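Local coordinates for geranyltranstransferase (IspA) (Helicobacter pylori, PDB 3LLW), which probably acts as a magnesium-dependent prenyltransferase of the FPP/GGPP synthase family, joining isoprenoid diphosphates in isoprene biosynthesis, at residues H185-I198 against L215-Q227. Residues are numbered along the deposited sequence; the frame is centred on the assembly and turned at random.
Sequences HEHKTAKLISASLI and LQAFGLKMGLCFQ
Two core helices of the all-helical isoprenoid synthase fold, 178-204 and 209-236, pack closely here; the axes of segments 185-198 and 215-227 approach to 7.6 Å, roughly antiparallel at 140°. Gly219 and Gly223, one turn apart, make the approach possible: Ser194 CA lies 3.9 Å from Gly219 CA, and the methyl of Ala190 is a small knob among Gly219, Leu220, Gly223 and Leu224. Leu197 presses CD1 onto Gly219 CA at 3.4 Å, tighter than usual for two carbons, and also meets Met222 CE, while Ile193 CD1 touches Phe226 CD1 and its CG2 meets Met222 SD. Leu220 returns the interlock, its side chain settling among Glu186, Lys191, Ala190 and Ser194. A water joins Ser194 OG (2.8 Å) to Gln216 OE1 (3.0 Å). Where His185 and Thr189 face Gln227, the contact turns polar. Thr189 OG1, beside its own backbone N (chi1 -66°), donates to Gln227 OE1 at 2.8 Å from above the carbonyl plane, and its CG2 meets the edge of the Phe226 ring. Gln227 CG, anti to its backbone N (chi1 -169°), lies over one face of the His185 ring, 3.6 Å from the centroid, a CH-pi contact; the chi2 bend then turns the amide to Thr189. His185 NE2 donates to Asn253 O, but buried ND1 finds no polar partner. Gln227 NE2 donates to Asp231 OD1, so a largely apolar, glycine-lined interface ends at an amide held at both ends, its rotation fixed.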
loop_
_atom_site.group_PDB
_atom_site.type_symbol
_atom_site.label_atom_id
_atom_site.label_comp_id
_atom_site.label_asym_id
_atom_site.label_seq_id
_atom_site.Cartn_x
_atom_site.Cartn_y
_atom_site.Cartn_z
ATOM N N HIS A 185 -18.488 3.524 -11.272
ATOM C CA HIS A 185 -17.640 2.802 -12.216
ATOM C C HIS A 185 -16.410 3.577 -12.679
ATOM O O HIS A 185 -15.388 2.953 -12.978
ATOM C CB HIS A 185 -18.456 2.280 -13.401
ATOM C CG HIS A 185 -19.375 1.161 -13.036
ATOM N ND1 HIS A 185 -18.965 0.085 -12.276
ATOM C CD2 HIS A 185 -20.676 0.939 -13.334
ATOM C CE1 HIS A 185 -19.980 -0.745 -12.111
ATOM N NE2 HIS A 185 -21.030 -0.250 -12.742
ATOM N N GLU A 186 -16.496 4.912 -12.709
ATOM C CA GLU A 186 -15.326 5.749 -12.987
ATOM C C GLU A 186 -14.268 5.399 -11.950
ATOM O O GLU A 186 -13.111 5.202 -12.293
ATOM C CB GLU A 186 -15.664 7.247 -12.910
ATOM C CG GLU A 186 -14.535 8.190 -13.359
ATOM C CD GLU A 186 -14.728 9.654 -12.921
ATOM O OE1 GLU A 186 -13.889 10.503 -13.306
ATOM O OE2 GLU A 186 -15.702 9.962 -12.185
ATOM N N HIS A 187 -14.698 5.264 -10.692
ATOM C CA HIS A 187 -13.791 5.020 -9.565
ATOM C C HIS A 187 -13.381 3.541 -9.391
ATOM O O HIS A 187 -12.199 3.249 -9.274
ATOM C CB HIS A 187 -14.349 5.655 -8.273
ATOM C CG HIS A 187 -14.349 7.159 -8.302
ATOM N ND1 HIS A 187 -15.258 7.896 -9.034
ATOM C CD2 HIS A 187 -13.541 8.059 -7.699
ATOM C CE1 HIS A 187 -15.002 9.181 -8.884
ATOM N NE2 HIS A 187 -13.965 9.308 -8.077
ATOM N N LYS A 188 -14.334 2.612 -9.410
ATOM C CA LYS A 188 -14.027 1.183 -9.240
ATOM C C LYS A 188 -13.072 0.698 -10.344
ATOM O O LYS A 188 -12.051 0.066 -10.072
ATOM C CB LYS A 188 -15.328 0.362 -9.296
ATOM C CG LYS A 188 -15.470 -0.732 -8.231
ATOM C CD LYS A 188 -14.680 -1.978 -8.521
ATOM C CE LYS A 188 -15.601 -3.149 -8.838
ATOM N NZ LYS A 188 -16.280 -3.652 -7.616
ATOM N N THR A 189 -13.391 1.051 -11.588
ATOM C CA THR A 189 -12.729 0.492 -12.760
ATOM C C THR A 189 -11.813 1.479 -13.531
ATOM O O THR A 189 -10.646 1.178 -13.795
ATOM C CB THR A 189 -13.804 -0.117 -13.678
ATOM O OG1 THR A 189 -14.407 -1.231 -13.005
ATOM C CG2 THR A 189 -13.226 -0.578 -15.004
ATOM N N ALA A 190 -12.339 2.643 -13.886
ATOM C CA ALA A 190 -11.695 3.485 -14.906
ATOM C C ALA A 190 -10.432 4.186 -14.453
ATOM O O ALA A 190 -9.539 4.452 -15.271
ATOM C CB ALA A 190 -12.694 4.483 -15.499
ATOM N N LYS A 191 -10.354 4.465 -13.149
ATOM C CA LYS A 191 -9.220 5.178 -12.540
ATOM C C LYS A 191 -7.882 4.456 -12.687
ATOM O O LYS A 191 -6.882 5.070 -13.086
ATOM C CB LYS A 191 -9.500 5.456 -11.060
ATOM C CG LYS A 191 -9.392 6.938 -10.680
ATOM C CD LYS A 191 -10.665 7.677 -11.072
ATOM C CE LYS A 191 -10.842 8.974 -10.298
ATOM N NZ LYS A 191 -10.486 10.170 -11.122
ATOM N N LEU A 192 -7.881 3.160 -12.379
ATOM C CA LEU A 192 -6.702 2.289 -12.520
ATOM C C LEU A 192 -6.308 2.009 -13.987
ATOM O O LEU A 192 -5.123 1.828 -14.319
ATOM C CB LEU A 192 -6.927 0.970 -11.760
ATOM C CG LEU A 192 -5.746 0.021 -11.530
ATOM C CD1 LEU A 192 -4.641 0.734 -10.759
ATOM C CD2 LEU A 192 -6.159 -1.305 -10.828
ATOM N N ILE A 193 -7.307 1.978 -14.853
ATOM C CA ILE A 193 -7.115 1.841 -16.305
ATOM C C ILE A 193 -6.470 3.138 -16.876
ATOM O O ILE A 193 -5.552 3.075 -17.700
ATOM C CB ILE A 193 -8.485 1.523 -16.965
ATOM C CG1 ILE A 193 -8.858 0.042 -16.702
ATOM C CG2 ILE A 193 -8.522 1.832 -18.463
ATOM C CD1 ILE A 193 -10.207 -0.303 -17.217
ATOM N N SER A 194 -6.930 4.303 -16.426
ATOM C CA SER A 194 -6.314 5.556 -16.905
ATOM C C SER A 194 -4.928 5.747 -16.271
ATOM O O SER A 194 -4.018 6.245 -16.928
ATOM C CB SER A 194 -7.256 6.766 -16.746
ATOM O OG SER A 194 -6.793 7.720 -15.823
ATOM N N ALA A 195 -4.757 5.275 -15.028
ATOM C CA ALA A 195 -3.435 5.256 -14.374
ATOM C C ALA A 195 -2.419 4.423 -15.133
ATOM O O ALA A 195 -1.331 4.934 -15.443
ATOM C CB ALA A 195 -3.513 4.811 -12.913
ATOM N N SER A 196 -2.772 3.163 -15.436
ATOM C CA SER A 196 -1.989 2.295 -16.360
ATOM C C SER A 196 -1.491 3.044 -17.622
ATOM O O SER A 196 -0.307 2.993 -17.955
ATOM C CB SER A 196 -2.810 1.079 -16.789
ATOM O OG SER A 196 -3.375 0.397 -15.663
ATOM N N LEU A 197 -2.388 3.746 -18.302
ATOM C CA LEU A 197 -2.025 4.491 -19.506
ATOM C C LEU A 197 -1.008 5.597 -19.247
ATOM O O LEU A 197 0.051 5.592 -19.867
ATOM C CB LEU A 197 -3.261 5.060 -20.196
ATOM C CG LEU A 197 -4.151 4.017 -20.850
ATOM C CD1 LEU A 197 -5.508 4.598 -21.060
ATOM C CD2 LEU A 197 -3.602 3.559 -22.187
ATOM N N ILE A 198 -1.286 6.485 -18.289
ATOM C CA ILE A 198 -0.355 7.601 -17.960
ATOM C C ILE A 198 0.947 7.186 -17.250
ATOM O O ILE A 198 1.978 7.898 -17.327
ATOM C CB ILE A 198 -1.045 8.773 -17.215
ATOM C CG1 ILE A 198 -1.607 8.306 -15.867
ATOM C CG2 ILE A 198 -2.131 9.389 -18.102
ATOM C CD1 ILE A 198 -2.213 9.395 -15.001
ATOM N N LEU A 215 -4.263 11.247 -22.453
ATOM C CA LEU A 215 -4.294 9.832 -22.027
ATOM C C LEU A 215 -5.146 9.635 -20.781
ATOM O O LEU A 215 -5.907 8.659 -20.686
ATOM C CB LEU A 215 -2.894 9.262 -21.783
ATOM C CG LEU A 215 -2.047 8.791 -22.964
ATOM C CD1 LEU A 215 -0.674 8.443 -22.462
ATOM C CD2 LEU A 215 -2.666 7.610 -23.699
ATOM N N GLN A 216 -5.008 10.573 -19.843
ATOM C CA GLN A 216 -5.796 10.604 -18.626
ATOM C C GLN A 216 -7.282 10.523 -18.931
ATOM O O GLN A 216 -7.960 9.617 -18.447
ATOM C CB GLN A 216 -5.467 11.844 -17.799
ATOM C CG GLN A 216 -6.069 11.838 -16.401
ATOM C CD GLN A 216 -5.235 12.607 -15.393
ATOM O OE1 GLN A 216 -4.999 12.125 -14.287
ATOM N NE2 GLN A 216 -4.776 13.802 -15.770
ATOM N N ALA A 217 -7.762 11.434 -19.771
ATOM C CA ALA A 217 -9.162 11.472 -20.170
ATOM C C ALA A 217 -9.577 10.261 -21.004
ATOM O O ALA A 217 -10.696 9.751 -20.848
ATOM C CB ALA A 217 -9.458 12.750 -20.914
ATOM N N PHE A 218 -8.680 9.803 -21.875
ATOM C CA PHE A 218 -8.971 8.691 -22.765
ATOM C C PHE A 218 -9.255 7.425 -21.967
ATOM O O PHE A 218 -10.248 6.732 -22.226
ATOM C CB PHE A 218 -7.819 8.450 -23.735
ATOM C CG PHE A 218 -8.039 7.287 -24.661
ATOM C CD1 PHE A 218 -9.041 7.332 -25.629
ATOM C CD2 PHE A 218 -7.238 6.151 -24.575
ATOM C CE1 PHE A 218 -9.248 6.252 -26.495
ATOM C CE2 PHE A 218 -7.434 5.076 -25.437
ATOM C CZ PHE A 218 -8.441 5.130 -26.402
ATOM N N GLY A 219 -8.387 7.164 -20.987
ATOM C CA GLY A 219 -8.499 6.010 -20.105
ATOM C C GLY A 219 -9.758 5.981 -19.281
ATOM O O GLY A 219 -10.361 4.921 -19.104
ATOM N N LEU A 220 -10.158 7.147 -18.785
ATOM C CA LEU A 220 -11.422 7.287 -18.071
ATOM C C LEU A 220 -12.604 6.895 -18.954
ATOM O O LEU A 220 -13.509 6.168 -18.513
ATOM C CB LEU A 220 -11.592 8.721 -17.567
ATOM C CG LEU A 220 -11.492 9.081 -16.081
ATOM C CD1 LEU A 220 -10.508 8.224 -15.293
ATOM C CD2 LEU A 220 -11.160 10.571 -15.923
ATOM N N LYS A 221 -12.576 7.369 -20.202
ATOM C CA LYS A 221 -13.644 7.117 -21.165
ATOM C C LYS A 221 -13.662 5.660 -21.590
ATOM O O LYS A 221 -14.717 5.036 -21.675
ATOM C CB LYS A 221 -13.480 8.017 -22.384
ATOM C CG LYS A 221 -14.782 8.381 -23.055
ATOM C CD LYS A 221 -14.541 9.253 -24.283
ATOM C CE LYS A 221 -15.433 10.482 -24.262
ATOM N NZ LYS A 221 -16.807 10.191 -23.721
ATOM N N MET A 222 -12.482 5.115 -21.827
ATOM C CA MET A 222 -12.354 3.730 -22.233
ATOM C C MET A 222 -12.685 2.742 -21.097
ATOM O O MET A 222 -13.214 1.658 -21.348
ATOM C CB MET A 222 -10.952 3.491 -22.762
ATOM C CG MET A 222 -10.706 2.081 -23.189
ATOM S SD MET A 222 -9.303 1.482 -22.259
ATOM C CE MET A 222 -8.050 2.578 -22.931
ATOM N N GLY A 223 -12.371 3.130 -19.861
ATOM C CA GLY A 223 -12.663 2.325 -18.689
ATOM C C GLY A 223 -14.148 2.222 -18.432
ATOM O O GLY A 223 -14.638 1.175 -18.005
ATOM N N LEU A 224 -14.861 3.318 -18.686
ATOM C CA LEU A 224 -16.319 3.311 -18.663
ATOM C C LEU A 224 -16.842 2.351 -19.723
ATOM O O LEU A 224 -17.665 1.471 -19.431
ATOM C CB LEU A 224 -16.881 4.713 -18.897
ATOM C CG LEU A 224 -18.408 4.873 -18.919
ATOM C CD1 LEU A 224 -19.045 4.435 -17.589
ATOM C CD2 LEU A 224 -18.794 6.315 -19.262
ATOM N N CYS A 225 -16.344 2.518 -20.943
ATOM C CA CYS A 225 -16.673 1.631 -22.050
ATOM C C CYS A 225 -16.373 0.155 -21.712
ATOM O O CYS A 225 -17.245 -0.713 -21.850
ATOM C CB CYS A 225 -15.903 2.064 -23.289
ATOM S SG CYS A 225 -16.556 1.351 -24.767
ATOM N N PHE A 226 -15.150 -0.098 -21.240
ATOM C CA PHE A 226 -14.735 -1.394 -20.706
ATOM C C PHE A 226 -15.758 -1.956 -19.705
ATOM O O PHE A 226 -16.089 -3.123 -19.768
ATOM C CB PHE A 226 -13.329 -1.290 -20.076
ATOM C CG PHE A 226 -12.879 -2.536 -19.346
ATOM C CD1 PHE A 226 -13.021 -2.645 -17.969
ATOM C CD2 PHE A 226 -12.299 -3.593 -20.037
ATOM C CE1 PHE A 226 -12.617 -3.797 -17.294
ATOM C CE2 PHE A 226 -11.881 -4.750 -19.370
ATOM C CZ PHE A 226 -12.043 -4.851 -17.998
ATOM N N GLN A 227 -16.269 -1.110 -18.810
ATOM C CA GLN A 227 -17.203 -1.535 -17.768
ATOM C C GLN A 227 -18.624 -1.816 -18.266
ATOM O O GLN A 227 -19.258 -2.801 -17.842
ATOM C CB GLN A 227 -17.221 -0.503 -16.637
ATOM C CG GLN A 227 -17.947 -0.946 -15.382
ATOM C CD GLN A 227 -17.507 -2.310 -14.864
ATOM O OE1 GLN A 227 -16.325 -2.548 -14.604
ATOM N NE2 GLN A 227 -18.469 -3.210 -14.702
HETATM O O HOH W 1 -6.337 9.506 -13.678
#